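Putative methylase (Clostridium difficile, PDB 3LDU) probably methylates guanine bases of ribosomal RNA through a Rossmann-like methyltransferase domain, which holds GTP in this structure. Local coordinates at residues T182-L187 with S206-I211; I188-W193 with T370-Y375. All coordinates share one frame; numbering follows the deposited sequence.

Contact 1: T182-L187 with S206-I211; sequences TLAAGL and SGTILI. With GTP (guanosine-5'-triphosphate), chain B.
Ala184 points its CB into the first turn of the facing helix. Ala184 CB meets Thr208 CG2 at 3.9 Å and Ile209 CG1 at 4.1 Å. One turn further on, Leu187 CD2 lies 4.3 Å from Ile209 CD1. The contact is thus apolar and buried, and the small alanine lets the helices come close: the CA atoms of Ala184 and Ile209 are 5.2 Å apart. Thr208 has two roles. A chi1 of -59° sets OG1 beside the backbone N and leaves the methyl CG2 anti to it, against Ala184. Thr208 OG1 bonds the GTP gamma-phosphate oxygen O2G at 3.1 Å. Ser206 grips another oxygen of that phosphate twice, with Ser206 N to GTP O3G 2.9 Å and Ser206 OG to GTP O3G 2.8 Å. Gly207 is the N-cap, at a positive phi of 92°. The phosphate therefore sits by the start of helix 208-217, whose dipole would probably suit its charge. This glycine-rich turn matches the first motif of class I methyltransferases, which in relatives binds S-adenosylmethionine. Leu187 also touches Ile179. Ile209 and Leu210 rest on strand 199-201, and Ile211 reaches helix 267-280. Helix 181-189 packs on the first turn of helix 208-217 through Ala184 and Leu187.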
ATOM      1  N   THR A 182      -3.094  -2.308  -0.326  1.00 21.02           N
ATOM      2  CA  THR A 182      -2.725  -1.034   0.297  1.00 18.15           C
ATOM      3  C   THR A 182      -3.901  -0.051   0.266  1.00 20.61           C
ATOM      4  O   THR A 182      -4.167   0.650   1.242  1.00 19.83           O
ATOM      5  CB  THR A 182      -1.551  -0.387  -0.429  1.00 19.72           C
ATOM      6  OG1 THR A 182      -1.784  -0.442  -1.840  1.00 21.26           O
ATOM      7  CG2 THR A 182      -0.255  -1.150  -0.096  1.00 19.24           C
ATOM      8  N   LEU A 183      -4.594  -0.004  -0.864  1.00 18.62           N
ATOM      9  CA  LEU A 183      -5.784   0.840  -0.978  1.00 19.71           C
ATOM     10  C   LEU A 183      -6.841   0.396   0.031  1.00 23.66           C
ATOM     11  O   LEU A 183      -7.431   1.224   0.730  1.00 20.53           O
ATOM     12  CB  LEU A 183      -6.333   0.787  -2.396  1.00 20.68           C
ATOM     13  CG  LEU A 183      -7.612   1.579  -2.667  1.00 23.49           C
ATOM     14  CD1 LEU A 183      -7.411   3.033  -2.320  1.00 27.29           C
ATOM     15  CD2 LEU A 183      -8.013   1.436  -4.124  1.00 30.71           C
ATOM     16  N   ALA A 184      -7.073  -0.911   0.110  1.00 17.90           N
ATOM     17  CA  ALA A 184      -8.046  -1.450   1.058  1.00 18.44           C
ATOM     18  C   ALA A 184      -7.725  -1.060   2.495  1.00 19.46           C
ATOM     19  O   ALA A 184      -8.593  -0.647   3.241  1.00 17.38           O
ATOM     20  CB  ALA A 184      -8.143  -2.987   0.924  1.00 20.95           C
ATOM     21  N   ALA A 185      -6.463  -1.188   2.904  1.00 18.05           N
ATOM     22  CA  ALA A 185      -6.108  -0.741   4.248  1.00 16.36           C
ATOM     23  C   ALA A 185      -6.399   0.742   4.429  1.00 19.20           C
ATOM     24  O   ALA A 185      -6.857   1.167   5.488  1.00 18.52           O
ATOM     25  CB  ALA A 185      -4.618  -1.035   4.533  1.00 15.90           C
ATOM     26  N   GLY A 186      -6.124   1.535   3.399  1.00 18.21           N
ATOM     27  CA  GLY A 186      -6.376   2.966   3.478  1.00 20.41           C
ATOM     28  C   GLY A 186      -7.862   3.268   3.642  1.00 19.18           C
ATOM     29  O   GLY A 186      -8.237   4.191   4.356  1.00 20.79           O
ATOM     30  N   LEU A 187      -8.699   2.493   2.970  1.00 19.59           N
ATOM     31  CA  LEU A 187     -10.146   2.652   3.121  1.00 19.39           C
ATOM     32  C   LEU A 187     -10.548   2.444   4.585  1.00 17.96           C
ATOM     33  O   LEU A 187     -11.279   3.247   5.146  1.00 21.50           O
ATOM     34  CB  LEU A 187     -10.876   1.661   2.219  1.00 22.40           C
ATOM     35  CG  LEU A 187     -11.388   2.089   0.845  1.00 37.11           C
ATOM     36  CD1 LEU A 187     -10.561   3.188   0.174  1.00 25.99           C
ATOM     37  CD2 LEU A 187     -11.622   0.881  -0.071  1.00 28.11           C
ATOM     38  N   SER A 206     -12.988 -11.434  -3.350  1.00 25.01           N
ATOM     39  CA  SER A 206     -12.018 -12.355  -2.749  1.00 21.29           C
ATOM     40  C   SER A 206     -11.576 -11.925  -1.348  1.00 20.71           C
ATOM     41  O   SER A 206     -10.623 -12.480  -0.787  1.00 22.17           O
ATOM     42  CB  SER A 206     -10.812 -12.536  -3.664  1.00 27.01           C
ATOM     43  OG  SER A 206     -10.312 -11.273  -4.043  1.00 30.28           O
ATOM     44  N   GLY A 207     -12.253 -10.923  -0.799  1.00 18.82           N
ATOM     45  CA  GLY A 207     -12.215 -10.678   0.632  1.00 19.48           C
ATOM     46  C   GLY A 207     -11.164  -9.714   1.141  1.00 15.24           C
ATOM     47  O   GLY A 207     -10.945  -9.611   2.347  1.00 20.63           O
ATOM     48  N   THR A 208     -10.543  -8.983   0.222  1.00 17.56           N
ATOM     49  CA  THR A 208      -9.384  -8.144   0.541  1.00 16.71           C
ATOM     50  C   THR A 208      -9.684  -7.094   1.611  1.00 14.47           C
ATOM     51  O   THR A 208      -8.907  -6.916   2.547  1.00 19.92           O
ATOM     52  CB  THR A 208      -8.900  -7.425  -0.720  1.00 19.06           C
ATOM     53  OG1 THR A 208      -8.550  -8.401  -1.707  1.00 26.34           O
ATOM     54  CG2 THR A 208      -7.671  -6.572  -0.416  1.00 17.58           C
ATOM     55  N   ILE A 209     -10.809  -6.399   1.467  1.00 17.41           N
ATOM     56  CA  ILE A 209     -11.154  -5.358   2.417  1.00 18.00           C
ATOM     57  C   ILE A 209     -11.282  -5.935   3.823  1.00 21.07           C
ATOM     58  O   ILE A 209     -10.774  -5.360   4.778  1.00 17.70           O
ATOM     59  CB  ILE A 209     -12.443  -4.622   1.987  1.00 16.39           C
ATOM     60  CG1 ILE A 209     -12.120  -3.750   0.769  1.00 16.28           C
ATOM     61  CG2 ILE A 209     -12.991  -3.762   3.131  1.00 20.08           C
ATOM     62  CD1 ILE A 209     -13.329  -3.029   0.198  1.00 21.07           C
ATOM     63  N   LEU A 210     -11.972  -7.066   3.946  1.00 16.22           N
ATOM     64  CA  LEU A 210     -12.172  -7.682   5.257  1.00 16.42           C
ATOM     65  C   LEU A 210     -10.900  -8.292   5.839  1.00 17.61           C
ATOM     66  O   LEU A 210     -10.658  -8.195   7.036  1.00 19.47           O
ATOM     67  CB  LEU A 210     -13.261  -8.744   5.197  1.00 18.62           C
ATOM     68  CG  LEU A 210     -14.624  -8.152   4.867  1.00 17.55           C
ATOM     69  CD1 LEU A 210     -15.646  -9.274   4.628  1.00 20.40           C
ATOM     70  CD2 LEU A 210     -15.030  -7.242   5.998  1.00 19.97           C
ATOM     71  N   ILE A 211     -10.105  -8.940   4.999  1.00 19.39           N
ATOM     72  CA  ILE A 211      -8.798  -9.425   5.459  1.00 20.17           C
ATOM     73  C   ILE A 211      -7.942  -8.271   6.002  1.00 20.01           C
ATOM     74  O   ILE A 211      -7.371  -8.368   7.093  1.00 20.67           O
ATOM     75  CB  ILE A 211      -8.083 -10.237   4.353  1.00 17.78           C
ATOM     76  CG1 ILE A 211      -8.883 -11.507   4.066  1.00 20.20           C
ATOM     77  CG2 ILE A 211      -6.644 -10.592   4.765  1.00 17.53           C
ATOM     78  CD1 ILE A 211      -8.517 -12.217   2.765  1.00 23.39           C
TER
HETATM   79  PG  GTP B 383     -11.934  -7.460  -3.572  0.70 67.03           P
HETATM   80  O1G GTP B 383     -12.577  -7.422  -2.202  0.70 70.63           O
HETATM   81  O2G GTP B 383     -10.573  -6.826  -3.476  0.70 65.55           O
HETATM   82  O3G GTP B 383     -11.739  -8.882  -4.045  0.70 62.43           O
HETATM   83  O3B GTP B 383     -12.881  -6.639  -4.599  0.70 73.72           O
HETATM   84  PB  GTP B 383     -13.735  -7.430  -5.719  0.70 99.85           P
HETATM   85  O1B GTP B 383     -12.974  -7.348  -7.021  0.70 98.87           O
HETATM   86  O2B GTP B 383     -13.921  -8.875  -5.343  0.70102.45           O
HETATM   87  O3A GTP B 383     -15.169  -6.713  -5.924  0.70 44.75           O
HETATM   88  PA  GTP B 383     -15.634  -6.493  -7.461  0.70 39.98           P
HETATM   89  O1A GTP B 383     -15.389  -7.778  -8.222  0.70 59.58           O
HETATM   90  O2A GTP B 383     -14.862  -5.361  -8.098  0.70 55.74           O
HETATM   91  O5' GTP B 383     -17.215  -6.219  -7.476  0.90 50.49           O
HETATM   92  C5' GTP B 383     -17.873  -6.359  -6.257  0.90 48.50           C
HETATM   93  C4' GTP B 383     -18.338  -7.805  -6.132  0.90 43.60           C
HETATM   94  O4' GTP B 383     -19.723  -7.734  -5.940  0.90 43.80           O
HETATM   95  C3' GTP B 383     -18.133  -8.717  -7.344  0.90 34.80           C
HETATM   96  O3' GTP B 383     -17.354  -9.817  -6.925  0.90 32.86           O
HETATM   97  C2' GTP B 383     -19.521  -9.208  -7.747  0.90 35.36           C
HETATM   98  O2' GTP B 383     -19.593 -10.613  -7.890  0.90 33.59           O
HETATM   99  C1' GTP B 383     -20.340  -8.847  -6.533  0.90 36.80           C
HETATM  100  N9  GTP B 383     -21.736  -8.465  -6.781  0.90 29.38           N
HETATM  101  C8  GTP B 383     -22.345  -7.907  -7.874  0.90 30.85           C
HETATM  102  N7  GTP B 383     -23.659  -7.738  -7.563  0.90 34.27           N
HETATM  103  C5  GTP B 383     -23.876  -8.190  -6.300  0.90 33.33           C
HETATM  104  C6  GTP B 383     -25.008  -8.257  -5.495  0.90 38.65           C
HETATM  105  O6  GTP B 383     -26.112  -7.859  -5.898  0.90 36.72           O
HETATM  106  N1  GTP B 383     -24.873  -8.781  -4.226  0.90 34.03           N
HETATM  107  C2  GTP B 383     -23.650  -9.228  -3.760  0.90 32.61           C
HETATM  108  N2  GTP B 383     -23.573  -9.708  -2.529  0.90 30.66           N
HETATM  109  N3  GTP B 383     -22.512  -9.174  -4.561  0.90 25.23           N
HETATM  110  C4  GTP B 383     -22.658  -8.650  -5.805  0.90 33.81           C

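Contact 2: I188-W193 with T370-Y375; sequences IYLTPW and TNFFQY
Thr191, whose methyl touches Phe372, sends two donors to one acceptor. Ile188 O receives Thr191 OG1 at 2.8 Å and Thr191 N at 3.0 Å. The hydroxyl approaches a lone pair in the carbonyl plane, with a C=O...OG1 angle of 138°. Thr191 OG1 in turn accepts from Trp193 N, a nearly straight bond (163°) that makes an ST turn. These bonds fix the turn at Thr191 and leave Thr191 CG2 at the edge of the Phe372 ring, 4.3 Å from Phe372 CZ. The main apolar contact is between Leu190 and the same ring. CD1 of Leu190 approaches Phe372 CD2 obliquely at 3.8 Å, and CB of Leu190 is as near to CE2. Phe372 holds its ring anti to the backbone N (chi1 -170°), which carries it across to the loop. A water completes the contact. The water donates to Leu190 O at 2.7 Å and accepts from Gln374 NE2 at 2.9 Å; Gln374 is extended beyond CG and so spans the distance. Its other amide atom, OE1, has a weak bond from Arg361. Strand 370-375 is held between strands 339-344 and 359-365 by backbone bonds. Ile188 packs on helix 208-217, and Trp193 meets Phe304 edge-to-face. The contact therefore lays the end of helix 181-189 and the following turn against the antiparallel part of the methyltransferase sheet.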
ATOM      1  N   ILE A 188     -10.062   1.364   5.203  1.00 18.95           N
ATOM      2  CA  ILE A 188     -10.378   1.115   6.602  1.00 21.61           C
ATOM      3  C   ILE A 188      -9.956   2.296   7.486  1.00 23.44           C
ATOM      4  O   ILE A 188     -10.702   2.747   8.359  1.00 22.80           O
ATOM      5  CB  ILE A 188      -9.688  -0.147   7.149  1.00 19.05           C
ATOM      6  CG1 ILE A 188      -9.977  -1.373   6.271  1.00 25.74           C
ATOM      7  CG2 ILE A 188     -10.140  -0.406   8.595  1.00 20.31           C
ATOM      8  CD1 ILE A 188     -11.453  -1.612   6.039  1.00 29.62           C
ATOM      9  N   TYR A 189      -8.730   2.765   7.262  1.00 18.95           N
ATOM     10  CA  TYR A 189      -8.169   3.869   8.029  1.00 18.14           C
ATOM     11  C   TYR A 189      -8.966   5.168   7.893  1.00 24.64           C
ATOM     12  O   TYR A 189      -8.910   6.036   8.780  1.00 22.29           O
ATOM     13  CB  TYR A 189      -6.738   4.123   7.557  1.00 18.53           C
ATOM     14  CG  TYR A 189      -5.681   3.175   8.083  1.00 24.35           C
ATOM     15  CD1 TYR A 189      -5.775   2.599   9.348  1.00 27.02           C
ATOM     16  CD2 TYR A 189      -4.550   2.908   7.330  1.00 26.05           C
ATOM     17  CE1 TYR A 189      -4.750   1.753   9.822  1.00 27.60           C
ATOM     18  CE2 TYR A 189      -3.548   2.077   7.791  1.00 24.58           C
ATOM     19  CZ  TYR A 189      -3.652   1.509   9.028  1.00 29.72           C
ATOM     20  OH  TYR A 189      -2.629   0.692   9.454  1.00 37.10           O
ATOM     21  N   LEU A 190      -9.669   5.320   6.769  1.00 22.77           N
ATOM     22  CA  LEU A 190     -10.490   6.510   6.536  1.00 22.98           C
ATOM     23  C   LEU A 190     -11.821   6.454   7.277  1.00 25.89           C
ATOM     24  O   LEU A 190     -12.573   7.418   7.270  1.00 26.67           O
ATOM     25  CB  LEU A 190     -10.739   6.734   5.041  1.00 19.88           C
ATOM     26  CG  LEU A 190      -9.552   7.294   4.260  1.00 24.39           C
ATOM     27  CD1 LEU A 190      -9.690   7.081   2.758  1.00 22.62           C
ATOM     28  CD2 LEU A 190      -9.353   8.769   4.581  1.00 31.08           C
ATOM     29  N   THR A 191     -12.110   5.326   7.920  1.00 23.81           N
ATOM     30  CA  THR A 191     -13.338   5.185   8.695  1.00 25.97           C
ATOM     31  C   THR A 191     -13.036   5.094  10.186  1.00 28.77           C
ATOM     32  O   THR A 191     -11.885   4.890  10.589  1.00 25.67           O
ATOM     33  CB  THR A 191     -14.097   3.899   8.310  1.00 23.73           C
ATOM     34  OG1 THR A 191     -13.471   2.773   8.943  1.00 23.15           O
ATOM     35  CG2 THR A 191     -14.134   3.723   6.792  1.00 24.75           C
ATOM     36  N   PRO A 192     -14.073   5.241  11.019  1.00 25.08           N
ATOM     37  CA  PRO A 192     -13.893   5.100  12.467  1.00 26.97           C
ATOM     38  C   PRO A 192     -13.999   3.658  12.950  1.00 27.80           C
ATOM     39  O   PRO A 192     -14.043   3.435  14.157  1.00 27.88           O
ATOM     40  CB  PRO A 192     -15.052   5.920  13.052  1.00 32.43           C
ATOM     41  CG  PRO A 192     -15.739   6.576  11.877  1.00 33.01           C
ATOM     42  CD  PRO A 192     -15.401   5.778  10.680  1.00 30.66           C
ATOM     43  N   TRP A 193     -14.025   2.687  12.042  1.00 26.72           N
ATOM     44  CA  TRP A 193     -14.203   1.301  12.465  1.00 26.93           C
ATOM     45  C   TRP A 193     -13.086   0.845  13.396  1.00 25.51           C
ATOM     46  O   TRP A 193     -11.912   1.156  13.176  1.00 26.76           O
ATOM     47  CB  TRP A 193     -14.287   0.342  11.269  1.00 29.57           C
ATOM     48  CG  TRP A 193     -14.424  -1.096  11.715  1.00 28.26           C
ATOM     49  CD1 TRP A 193     -15.572  -1.720  12.116  1.00 23.31           C
ATOM     50  CD2 TRP A 193     -13.369  -2.066  11.852  1.00 23.42           C
ATOM     51  NE1 TRP A 193     -15.304  -3.022  12.483  1.00 24.93           N
ATOM     52  CE2 TRP A 193     -13.959  -3.256  12.334  1.00 22.45           C
ATOM     53  CE3 TRP A 193     -11.987  -2.044  11.616  1.00 29.12           C
ATOM     54  CZ2 TRP A 193     -13.218  -4.414  12.568  1.00 21.81           C
ATOM     55  CZ3 TRP A 193     -11.253  -3.194  11.854  1.00 28.50           C
ATOM     56  CH2 TRP A 193     -11.866  -4.360  12.330  1.00 22.17           C
ATOM     57  N   THR A 370     -10.947   6.318  -9.041  1.00 42.55           N
ATOM     58  CA  THR A 370     -12.057   5.993  -8.159  1.00 36.71           C
ATOM     59  C   THR A 370     -12.297   7.102  -7.139  1.00 34.96           C
ATOM     60  O   THR A 370     -11.399   7.903  -6.851  1.00 37.36           O
ATOM     61  CB  THR A 370     -11.796   4.665  -7.424  1.00 37.44           C
ATOM     62  OG1 THR A 370     -10.480   4.686  -6.871  1.00 46.65           O
ATOM     63  CG2 THR A 370     -11.884   3.495  -8.382  1.00 34.95           C
ATOM     64  N   ASN A 371     -13.522   7.163  -6.620  1.00 28.99           N
ATOM     65  CA  ASN A 371     -13.842   8.028  -5.485  1.00 25.92           C
ATOM     66  C   ASN A 371     -14.343   7.196  -4.320  1.00 26.54           C
ATOM     67  O   ASN A 371     -15.009   6.190  -4.520  1.00 26.59           O
ATOM     68  CB  ASN A 371     -14.906   9.053  -5.857  1.00 31.07           C
ATOM     69  CG  ASN A 371     -14.389  10.112  -6.799  1.00 42.82           C
ATOM     70  OD1 ASN A 371     -13.609  10.983  -6.406  1.00 41.09           O
ATOM     71  ND2 ASN A 371     -14.820  10.045  -8.054  1.00 41.31           N
ATOM     72  N   PHE A 372     -14.009   7.609  -3.104  1.00 22.26           N
ATOM     73  CA  PHE A 372     -14.480   6.925  -1.903  1.00 21.06           C
ATOM     74  C   PHE A 372     -15.573   7.810  -1.317  1.00 23.98           C
ATOM     75  O   PHE A 372     -15.292   8.914  -0.858  1.00 23.95           O
ATOM     76  CB  PHE A 372     -13.321   6.785  -0.915  1.00 19.46           C
ATOM     77  CG  PHE A 372     -13.615   5.898   0.271  1.00 23.67           C
ATOM     78  CD1 PHE A 372     -14.264   4.678   0.119  1.00 23.69           C
ATOM     79  CD2 PHE A 372     -13.210   6.281   1.540  1.00 24.42           C
ATOM     80  CE1 PHE A 372     -14.503   3.855   1.216  1.00 22.71           C
ATOM     81  CE2 PHE A 372     -13.449   5.472   2.639  1.00 24.90           C
ATOM     82  CZ  PHE A 372     -14.090   4.257   2.479  1.00 21.80           C
ATOM     83  N   PHE A 373     -16.815   7.333  -1.373  1.00 20.28           N
ATOM     84  CA  PHE A 373     -17.976   8.073  -0.870  1.00 21.79           C
ATOM     85  C   PHE A 373     -18.288   7.650   0.563  1.00 22.64           C
ATOM     86  O   PHE A 373     -18.561   6.484   0.825  1.00 23.39           O
ATOM     87  CB  PHE A 373     -19.171   7.779  -1.750  1.00 24.13           C
ATOM     88  CG  PHE A 373     -19.012   8.233  -3.167  1.00 24.67           C
ATOM     89  CD1 PHE A 373     -19.362   9.521  -3.536  1.00 28.86           C
ATOM     90  CD2 PHE A 373     -18.519   7.371  -4.131  1.00 22.43           C
ATOM     91  CE1 PHE A 373     -19.223   9.947  -4.847  1.00 27.55           C
ATOM     92  CE2 PHE A 373     -18.383   7.784  -5.447  1.00 26.99           C
ATOM     93  CZ  PHE A 373     -18.738   9.074  -5.803  1.00 25.52           C
ATOM     94  N   GLN A 374     -18.276   8.606   1.483  1.00 21.51           N
ATOM     95  CA  GLN A 374     -18.333   8.290   2.908  1.00 19.97           C
ATOM     96  C   GLN A 374     -19.670   8.743   3.471  1.00 25.94           C
ATOM     97  O   GLN A 374     -20.051   9.896   3.300  1.00 25.78           O
ATOM     98  CB  GLN A 374     -17.199   9.016   3.633  1.00 18.72           C
ATOM     99  CG  GLN A 374     -15.846   8.636   3.068  1.00 20.17           C
ATOM    100  CD  GLN A 374     -14.685   9.415   3.662  1.00 28.53           C
ATOM    101  OE1 GLN A 374     -13.630   9.527   3.041  1.00 43.46           O
ATOM    102  NE2 GLN A 374     -14.866   9.945   4.867  1.00 28.54           N
ATOM    103  N   TYR A 375     -20.361   7.833   4.151  1.00 21.43           N
ATOM    104  CA  TYR A 375     -21.684   8.113   4.720  1.00 23.59           C
ATOM    105  C   TYR A 375     -21.746   7.710   6.190  1.00 26.05           C
ATOM    106  O   TYR A 375     -22.386   6.711   6.529  1.00 28.66           O
ATOM    107  CB  TYR A 375     -22.761   7.345   3.971  1.00 23.08           C
ATOM    108  CG  TYR A 375     -22.926   7.691   2.515  1.00 25.61           C
ATOM    109  CD1 TYR A 375     -23.873   8.628   2.110  1.00 25.13           C
ATOM    110  CD2 TYR A 375     -22.154   7.069   1.536  1.00 23.52           C
ATOM    111  CE1 TYR A 375     -24.044   8.939   0.768  1.00 27.26           C
ATOM    112  CE2 TYR A 375     -22.311   7.379   0.189  1.00 23.86           C
ATOM    113  CZ  TYR A 375     -23.258   8.318  -0.189  1.00 28.72           C
ATOM    114  OH  TYR A 375     -23.427   8.632  -1.520  1.00 30.11           O
TER
HETATM  115  O   HOH W   1     -12.547  10.099   6.676  1.00 40.40           O

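In the fold
Contacts 1 and 2 share helix 181-189, and their centres are 11 Å apart. They touch directly. Leu187 CG packs against Phe372 CE1 at 3.6 Å, and Ile209 CG2 meets Ile188 CD1 at 3.9 Å. One helix thus packs on helix 208-217 and also on strand 368-375 of the same Rossmann-like sheet. Contact 1 includes part of the GTP pocket. Contact 2 lies further out: the side chain of Phe372 is about 12 Å from the ligand. Ile179, whose backbone N bonds GTP, adjoins contact 1. The side chain of Leu187 is about 4 Å from that of Ile179. In contact 2, the side chain of Phe372 is about 8 Å from that of Ile179.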